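TRNA modification GTPase MnmE (Chlorobium tepidum, PDB 3GEE) probably hydrolyses GTP at a high intrinsic rate and takes part in adding a carboxymethylaminomethyl group to the wobble uridine of certain tRNAs. Local coordinates at residues A[310-316]-A[341-345]; A[275-279]-A[389-393]; A[177-181]-A[448-452]. All coordinates share one frame; numbering follows the deposited sequence.

Interaction 1 (A[310-316]-A[341-345]); sequences MAEADLI and HPAAK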
loop_
_atom_site.group_PDB
_atom_site.type_symbol
_atom_site.label_atom_id
_atom_site.label_comp_id
_atom_site.label_asym_id
_atom_site.label_seq_id
_atom_site.Cartn_x
_atom_site.Cartn_y
_atom_site.Cartn_z
ATOM N N MET A 310 1.787 16.051 -32.125
ATOM C CA MET A 310 1.158 17.293 -31.679
ATOM C C MET A 310 -0.286 17.405 -32.158
ATOM O O MET A 310 -1.027 18.286 -31.712
ATOM C CB MET A 310 1.973 18.510 -32.111
ATOM C CG MET A 310 3.125 18.812 -31.179
ATOM S SD MET A 310 3.737 20.499 -31.322
ATOM C CE MET A 310 4.618 20.403 -32.879
ATOM N N ALA A 311 -0.676 16.519 -33.074
ATOM C CA ALA A 311 -2.082 16.300 -33.382
ATOM C C ALA A 311 -2.733 15.774 -32.106
ATOM O O ALA A 311 -2.276 14.774 -31.536
ATOM C CB ALA A 311 -2.236 15.303 -34.522
ATOM N N GLU A 312 -3.785 16.460 -31.659
ATOM C CA GLU A 312 -4.391 16.237 -30.338
ATOM C C GLU A 312 -3.448 16.700 -29.227
ATOM O O GLU A 312 -2.662 15.922 -28.682
ATOM C CB GLU A 312 -4.838 14.775 -30.130
ATOM C CG GLU A 312 -5.944 14.299 -31.077
ATOM C CD GLU A 312 -7.259 15.049 -30.889
ATOM O OE1 GLU A 312 -7.783 15.067 -29.753
ATOM O OE2 GLU A 312 -7.767 15.614 -31.884
ATOM N N ALA A 313 -3.529 17.993 -28.933
ATOM C CA ALA A 313 -2.786 18.635 -27.857
ATOM C C ALA A 313 -3.534 19.918 -27.529
ATOM O O ALA A 313 -3.734 20.758 -28.402
ATOM C CB ALA A 313 -1.358 18.937 -28.290
ATOM N N ASP A 314 -3.963 20.056 -26.280
ATOM C CA ASP A 314 -4.826 21.169 -25.883
ATOM C C ASP A 314 -4.086 22.499 -25.830
ATOM O O ASP A 314 -4.639 23.538 -26.193
ATOM C CB ASP A 314 -5.476 20.890 -24.525
ATOM C CG ASP A 314 -6.191 19.559 -24.480
ATOM O OD1 ASP A 314 -7.065 19.316 -25.340
ATOM O OD2 ASP A 314 -5.880 18.754 -23.577
ATOM N N LEU A 315 -2.837 22.455 -25.374
ATOM C CA LEU A 315 -2.049 23.658 -25.151
ATOM C C LEU A 315 -0.614 23.454 -25.606
ATOM O O LEU A 315 0.059 22.523 -25.169
ATOM C CB LEU A 315 -2.098 24.049 -23.669
ATOM C CG LEU A 315 -1.167 25.110 -23.075
ATOM C CD1 LEU A 315 -1.395 26.469 -23.713
ATOM C CD2 LEU A 315 -1.360 25.197 -21.569
ATOM N N ILE A 316 -0.155 24.323 -26.501
ATOM C CA ILE A 316 1.235 24.306 -26.937
ATOM C C ILE A 316 1.976 25.481 -26.313
ATOM O O ILE A 316 1.534 26.628 -26.413
ATOM C CB ILE A 316 1.379 24.344 -28.478
ATOM C CG1 ILE A 316 0.557 23.226 -29.125
ATOM C CG2 ILE A 316 2.847 24.223 -28.868
ATOM C CD1 ILE A 316 0.448 23.313 -30.635
ATOM N N HIS A 341 -1.806 23.722 -36.010
ATOM C CA HIS A 341 -2.648 23.228 -34.925
ATOM C C HIS A 341 -3.605 24.313 -34.414
ATOM O O HIS A 341 -3.479 24.762 -33.269
ATOM C CB HIS A 341 -1.779 22.677 -33.791
ATOM C CG HIS A 341 -0.844 21.591 -34.223
ATOM N ND1 HIS A 341 0.495 21.815 -34.469
ATOM C CD2 HIS A 341 -1.057 20.278 -34.478
ATOM C CE1 HIS A 341 1.067 20.684 -34.844
ATOM N NE2 HIS A 341 0.147 19.736 -34.857
ATOM N N PRO A 342 -4.578 24.729 -35.258
ATOM C CA PRO A 342 -5.492 25.829 -34.922
ATOM C C PRO A 342 -6.421 25.514 -33.753
ATOM O O PRO A 342 -6.898 26.434 -33.081
ATOM C CB PRO A 342 -6.311 26.008 -36.203
ATOM C CG PRO A 342 -6.230 24.705 -36.897
ATOM C CD PRO A 342 -4.876 24.165 -36.588
ATOM N N ALA A 343 -6.670 24.225 -33.527
ATOM C CA ALA A 343 -7.521 23.761 -32.439
ATOM C C ALA A 343 -6.875 24.008 -31.078
ATOM O O ALA A 343 -7.562 24.335 -30.108
ATOM C CB ALA A 343 -7.833 22.284 -32.615
ATOM N N ALA A 344 -5.553 23.855 -31.021
ATOM C CA ALA A 344 -4.786 24.026 -29.787
ATOM C C ALA A 344 -4.769 25.470 -29.299
ATOM O O ALA A 344 -5.098 26.395 -30.042
ATOM C CB ALA A 344 -3.366 23.535 -29.993
ATOM N N LYS A 345 -4.399 25.653 -28.038
ATOM C CA LYS A 345 -4.112 26.980 -27.529
ATOM C C LYS A 345 -2.612 27.213 -27.631
ATOM O O LYS A 345 -1.812 26.411 -27.133
ATOM C CB LYS A 345 -4.572 27.153 -26.083
ATOM C CG LYS A 345 -4.475 28.593 -25.618
ATOM C CD LYS A 345 -4.534 28.727 -24.113
ATOM C CE LYS A 345 -4.333 30.184 -23.715
ATOM N NZ LYS A 345 -4.595 30.412 -22.271
#
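H341 lays its imidazole against the backbone and CB of M310. The two side chains cross at about a right angle, with M310 CB 3.5 Å from H341 NE2. M310 O lies 3.4 Å from H341 CD2 and meets the ring obliquely. The M310 sulfur is also oblique to this ring, 5.0 Å from SD to the H341 centroid. The imidazole is turned toward M310 because CG of H341 sits beside its own backbone N (chi1 -57°). On its other nitrogen, ND1 makes a weak hydrogen bond to L337 O.

K345 supplies the backbone pairing. Its N donates to D314 O at 2.8 Å. Its O accepts from I316 N at 2.7 Å. L315 and K345 thus form a parallel bridge. This is the start of a beta-alpha-beta crossover of the G domain: strand 315-321, helix 331-340, then strand 345-351 beside the first strand.

The side chains of L315 and K345 run side by side, pointing the same way, with L315 CD1 3.9 Å from K345 CD. The extended lysine continues past L315, and its NZ bonds to H391 O. I316 reaches the same segment from the next position of the strand. Its CD1 rests against H341 CB and A344 CB, 3.9 Å from each.

Interaction 2 (A[275-279]-A[389-393]); sequences CFIHD and KQHMG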
loop_
_atom_site.group_PDB
_atom_site.type_symbol
_atom_site.label_atom_id
_atom_site.label_comp_id
_atom_site.label_asym_id
_atom_site.label_seq_id
_atom_site.Cartn_x
_atom_site.Cartn_y
_atom_site.Cartn_z
ATOM N N CYS A 275 3.289 15.084 -15.289
ATOM C CA CYS A 275 2.186 16.027 -15.086
ATOM C C CYS A 275 2.130 16.664 -13.698
ATOM O O CYS A 275 2.586 16.083 -12.712
ATOM C CB CYS A 275 0.834 15.390 -15.439
ATOM S SG CYS A 275 0.656 13.660 -15.018
ATOM N N PHE A 276 1.561 17.867 -13.650
ATOM C CA PHE A 276 1.414 18.635 -12.418
ATOM C C PHE A 276 0.013 19.244 -12.328
ATOM O O PHE A 276 -0.710 19.307 -13.324
ATOM C CB PHE A 276 2.490 19.727 -12.339
ATOM C CG PHE A 276 2.177 20.962 -13.146
ATOM C CD1 PHE A 276 2.212 20.937 -14.537
ATOM C CD2 PHE A 276 1.860 22.158 -12.507
ATOM C CE1 PHE A 276 1.923 22.077 -15.277
ATOM C CE2 PHE A 276 1.571 23.305 -13.239
ATOM C CZ PHE A 276 1.602 23.265 -14.625
ATOM N N ILE A 277 -0.357 19.696 -11.134
ATOM C CA ILE A 277 -1.692 20.245 -10.893
ATOM C C ILE A 277 -1.640 21.749 -10.619
ATOM O O ILE A 277 -0.721 22.241 -9.967
ATOM C CB ILE A 277 -2.419 19.502 -9.732
ATOM C CG1 ILE A 277 -2.352 17.984 -9.943
ATOM C CG2 ILE A 277 -3.878 19.945 -9.620
ATOM C CD1 ILE A 277 -2.707 17.157 -8.720
ATOM N N HIS A 278 -2.635 22.465 -11.136
ATOM C CA HIS A 278 -2.806 23.894 -10.893
ATOM C C HIS A 278 -4.274 24.251 -11.105
ATOM O O HIS A 278 -4.872 23.855 -12.108
ATOM C CB HIS A 278 -1.900 24.713 -11.826
ATOM C CG HIS A 278 -2.267 26.164 -11.924
ATOM N ND1 HIS A 278 -1.831 27.105 -11.017
ATOM C CD2 HIS A 278 -3.018 26.834 -12.830
ATOM C CE1 HIS A 278 -2.303 28.293 -11.357
ATOM N NE2 HIS A 278 -3.028 28.155 -12.453
ATOM N N ASP A 279 -4.846 25.001 -10.161
ATOM C CA ASP A 279 -6.266 25.386 -10.190
ATOM C C ASP A 279 -7.207 24.188 -10.379
ATOM O O ASP A 279 -8.113 24.225 -11.222
ATOM C CB ASP A 279 -6.535 26.459 -11.262
ATOM C CG ASP A 279 -6.291 27.879 -10.759
ATOM O OD1 ASP A 279 -6.388 28.817 -11.581
ATOM O OD2 ASP A 279 -6.010 28.064 -9.554
ATOM N N LYS A 389 1.630 30.113 -15.363
ATOM C CA LYS A 389 0.648 29.177 -14.820
ATOM C C LYS A 389 -0.781 29.705 -14.944
ATOM O O LYS A 389 -1.689 28.956 -15.310
ATOM C CB LYS A 389 0.974 28.807 -13.370
ATOM C CG LYS A 389 2.036 27.723 -13.227
ATOM C CD LYS A 389 2.301 27.391 -11.764
ATOM C CE LYS A 389 3.329 26.277 -11.623
ATOM N NZ LYS A 389 3.531 25.867 -10.202
ATOM N N GLN A 390 -0.967 30.996 -14.663
ATOM C CA GLN A 390 -2.290 31.620 -14.733
ATOM C C GLN A 390 -2.840 31.624 -16.157
ATOM O O GLN A 390 -4.042 31.452 -16.363
ATOM C CB GLN A 390 -2.262 33.043 -14.173
ATOM C CG GLN A 390 -3.606 33.499 -13.608
ATOM C CD GLN A 390 -3.678 34.998 -13.376
ATOM O OE1 GLN A 390 -3.576 35.790 -14.313
ATOM N NE2 GLN A 390 -3.871 35.393 -12.123
ATOM N N HIS A 391 -1.949 31.818 -17.128
ATOM C CA HIS A 391 -2.304 31.758 -18.544
ATOM C C HIS A 391 -2.656 30.342 -18.978
ATOM O O HIS A 391 -3.429 30.151 -19.916
ATOM C CB HIS A 391 -1.164 32.288 -19.408
ATOM C CG HIS A 391 -1.238 33.760 -19.671
ATOM N ND1 HIS A 391 -1.563 34.278 -20.904
ATOM C CD2 HIS A 391 -1.022 34.824 -18.860
ATOM C CE1 HIS A 391 -1.548 35.597 -20.843
ATOM N NE2 HIS A 391 -1.221 35.954 -19.614
ATOM N N MET A 392 -2.080 29.356 -18.299
ATOM C CA MET A 392 -2.379 27.958 -18.585
ATOM C C MET A 392 -3.757 27.577 -18.053
ATOM O O MET A 392 -4.526 26.901 -18.739
ATOM C CB MET A 392 -1.294 27.044 -18.019
ATOM C CG MET A 392 0.063 27.258 -18.662
ATOM S SD MET A 392 1.250 25.961 -18.292
ATOM C CE MET A 392 1.619 26.277 -16.575
ATOM N N GLY A 393 -4.070 28.037 -16.843
ATOM C CA GLY A 393 -5.376 27.802 -16.228
ATOM C C GLY A 393 -6.528 28.467 -16.965
ATOM O O GLY A 393 -7.697 28.204 -16.668
#
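K389, on helix 385-392, reaches across H278 and F276 of the edge strand 274-278. Its CB lies over one face of the H278 imidazole, 4.0 Å from the ring centroid and 17° off the ring normal. This is a CH-pi contact, offset toward the CE1 and ND1 rim. D279 CG lies over the opposite face. From CB the lysine chain is fully extended, so CG and CD carry it along the strand toward F276. CE then meets the phenyl ring obliquely, 3.8 Å from F276 CE2. NZ ends 5.6 Å from H278 ND1, too far for a bond.

F276 has a second partner on the helix. M392 CE comes to the edge of the phenyl ring, near its plane, 3.6 Å from F276 CZ. The two side chains cross at about a right angle, and the bend of M392 at chi3 (-72°) places CE beside the ring. On its own side F276 also meets the ring of F283 in the neighbouring strand 281-286.

H278 NE2 is 3.3 Å from K389 O, but the angle is poor and no hydrogen bond is made. That carbonyl accepts from G393 N. G393 CA lies at the edge of the imidazole.

No hydrogen bond or salt bridge joins the two segments. Strand and helix are held by carbon contacts, with the lysine packing by its aliphatic stem.

Interaction 3 (A[177-181]-A[448-452]); sequences REQLI and ALDYV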
loop_
_atom_site.group_PDB
_atom_site.type_symbol
_atom_site.label_atom_id
_atom_site.label_comp_id
_atom_site.label_asym_id
_atom_site.label_seq_id
_atom_site.Cartn_x
_atom_site.Cartn_y
_atom_site.Cartn_z
ATOM N N ARG A 177 -31.644 4.306 -25.047
ATOM C CA ARG A 177 -32.012 2.952 -25.456
ATOM C C ARG A 177 -33.535 2.802 -25.485
ATOM O O ARG A 177 -34.071 1.943 -26.188
ATOM C CB ARG A 177 -31.396 1.923 -24.504
ATOM C CG ARG A 177 -29.910 1.660 -24.741
ATOM C CD ARG A 177 -29.258 0.820 -23.621
ATOM N NE ARG A 177 -29.756 -0.559 -23.467
ATOM C CZ ARG A 177 -30.146 -1.381 -24.449
ATOM N NH1 ARG A 177 -30.110 -1.010 -25.724
ATOM N NH2 ARG A 177 -30.574 -2.603 -24.146
ATOM N N GLU A 178 -34.210 3.660 -24.719
ATOM C CA GLU A 178 -35.667 3.718 -24.637
ATOM C C GLU A 178 -36.307 3.845 -26.023
ATOM O O GLU A 178 -37.007 2.936 -26.472
ATOM C CB GLU A 178 -36.085 4.899 -23.755
ATOM C CG GLU A 178 -37.337 4.662 -22.922
ATOM C CD GLU A 178 -37.055 3.951 -21.602
ATOM O OE1 GLU A 178 -38.020 3.467 -20.974
ATOM O OE2 GLU A 178 -35.876 3.878 -21.185
ATOM N N GLN A 179 -36.050 4.969 -26.694
ATOM C CA GLN A 179 -36.599 5.234 -28.026
ATOM C C GLN A 179 -36.001 4.301 -29.070
ATOM O O GLN A 179 -36.665 3.946 -30.043
ATOM C CB GLN A 179 -36.370 6.692 -28.445
ATOM C CG GLN A 179 -37.005 7.738 -27.532
ATOM C CD GLN A 179 -36.077 8.209 -26.421
ATOM O OE1 GLN A 179 -35.265 7.444 -25.898
ATOM N NE2 GLN A 179 -36.198 9.481 -26.056
ATOM N N LEU A 180 -34.747 3.905 -28.858
ATOM C CA LEU A 180 -34.067 2.964 -29.750
ATOM C C LEU A 180 -34.560 1.521 -29.587
ATOM O O LEU A 180 -34.146 0.632 -30.329
ATOM C CB LEU A 180 -32.542 3.056 -29.592
ATOM C CG LEU A 180 -31.851 4.287 -30.195
ATOM C CD1 LEU A 180 -30.389 4.333 -29.777
ATOM C CD2 LEU A 180 -31.979 4.338 -31.719
ATOM N N ILE A 181 -35.433 1.295 -28.606
ATOM C CA ILE A 181 -36.225 0.068 -28.540
ATOM C C ILE A 181 -37.619 0.385 -29.086
ATOM O O ILE A 181 -38.183 -0.386 -29.867
ATOM C CB ILE A 181 -36.301 -0.506 -27.092
ATOM C CG1 ILE A 181 -34.936 -1.053 -26.635
ATOM C CG2 ILE A 181 -37.397 -1.576 -26.969
ATOM C CD1 ILE A 181 -34.506 -2.382 -27.263
ATOM N N ALA A 448 -27.594 2.299 -34.609
ATOM C CA ALA A 448 -27.515 3.277 -33.523
ATOM C C ALA A 448 -27.659 2.620 -32.149
ATOM O O ALA A 448 -26.866 2.887 -31.244
ATOM C CB ALA A 448 -28.562 4.357 -33.708
ATOM N N LEU A 449 -28.674 1.766 -32.007
ATOM C CA LEU A 449 -28.890 0.985 -30.786
ATOM C C LEU A 449 -27.705 0.063 -30.496
ATOM O O LEU A 449 -27.380 -0.198 -29.335
ATOM C CB LEU A 449 -30.206 0.193 -30.876
ATOM C CG LEU A 449 -30.353 -1.142 -30.130
ATOM C CD1 LEU A 449 -31.651 -1.211 -29.345
ATOM C CD2 LEU A 449 -30.228 -2.323 -31.089
ATOM N N ASP A 450 -27.070 -0.419 -31.563
ATOM C CA ASP A 450 -25.874 -1.243 -31.457
ATOM C C ASP A 450 -24.700 -0.422 -30.923
ATOM O O ASP A 450 -23.902 -0.920 -30.126
ATOM C CB ASP A 450 -25.521 -1.837 -32.824
ATOM C CG ASP A 450 -24.973 -3.250 -32.732
ATOM O OD1 ASP A 450 -24.107 -3.512 -31.865
ATOM O OD2 ASP A 450 -25.405 -4.097 -33.546
ATOM N N TYR A 451 -24.611 0.836 -31.354
ATOM C CA TYR A 451 -23.519 1.723 -30.950
ATOM C C TYR A 451 -23.676 2.251 -29.529
ATOM O O TYR A 451 -22.708 2.267 -28.767
ATOM C CB TYR A 451 -23.342 2.878 -31.942
ATOM C CG TYR A 451 -22.717 2.471 -33.264
ATOM C CD1 TYR A 451 -21.646 1.575 -33.310
ATOM C CD2 TYR A 451 -23.185 2.997 -34.468
ATOM C CE1 TYR A 451 -21.070 1.203 -34.521
ATOM C CE2 TYR A 451 -22.612 2.632 -35.684
ATOM C CZ TYR A 451 -21.556 1.737 -35.702
ATOM O OH TYR A 451 -20.987 1.374 -36.900
ATOM N N VAL A 452 -24.887 2.679 -29.177
ATOM C CA VAL A 452 -25.181 3.152 -27.822
ATOM C C VAL A 452 -24.983 2.016 -26.813
ATOM O O VAL A 452 -24.477 2.230 -25.709
ATOM C CB VAL A 452 -26.613 3.741 -27.720
ATOM C CG1 VAL A 452 -26.945 4.149 -26.289
ATOM C CG2 VAL A 452 -26.757 4.934 -28.644
#
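L180 and L449 meet at the middle of this contact, where their CA atoms are 5.6 Å apart. The apolar contacts come first. L180 CB lies 3.9 Å from L449 CB. Beyond it the L180 side chain forks over the 448-452 helix. CD2 goes to A448 CB at 4.0 Å, and CD1 goes to V452 CG2 at 3.9 Å. CG of L180 stands beside its own backbone N (chi1 -74°), and this sends both methyls toward that helix. I181 adds its CD1, 3.7 Å from L449 CD1, where the two side chains cross obliquely. With an alanine at L180 both methyls would be gone, and A448 and V452 would probably face a gap between the helices.

Contacts with polar groups are few. L449 CD1 lies against the backbone carbonyl L180 O. The same methyl lies at the edge of the R177 guanidinium, near its plane, 3.9 Å from NH1. The side chains of R177 and V452 slide past each other in opposite directions, with R177 CG nearest V452 CG1. The guanidinium finds no anion in 448-452, and K458 brings another positive charge near it. No hydrogen bond crosses between the segments.

Other helices flank the pair. L213 of helix 203-232 touches L180, while L425 and A421 of helix 412-432 touch A448 and V452. Such packing of aliphatic side chains between helices is the arrangement of a helical bundle, here that of the MnmE helical domain.

In the fold
Interactions 1 and 2 are neighbours in the G domain, with centres 16 Å apart. They touch directly, through the K345 to H391 bond and through L315 CD2, which is 3.8 Å from M392 CG. Helix 385-392 thereby spans from the central strand 315-321 to the edge strand 274-278 of one sheet. In interaction 1 the I316 side chain is about 14 Å from the bound GDP, and that of M310 is about 7 Å from that of D287, a predicted GTP-binding residue. Interaction 3 joins two helices whose segments are 267 residues apart, and interactions 1 and 2 both fall within that span. Its centre is 34 Å from that of interaction 1 and 40 Å from that of interaction 2.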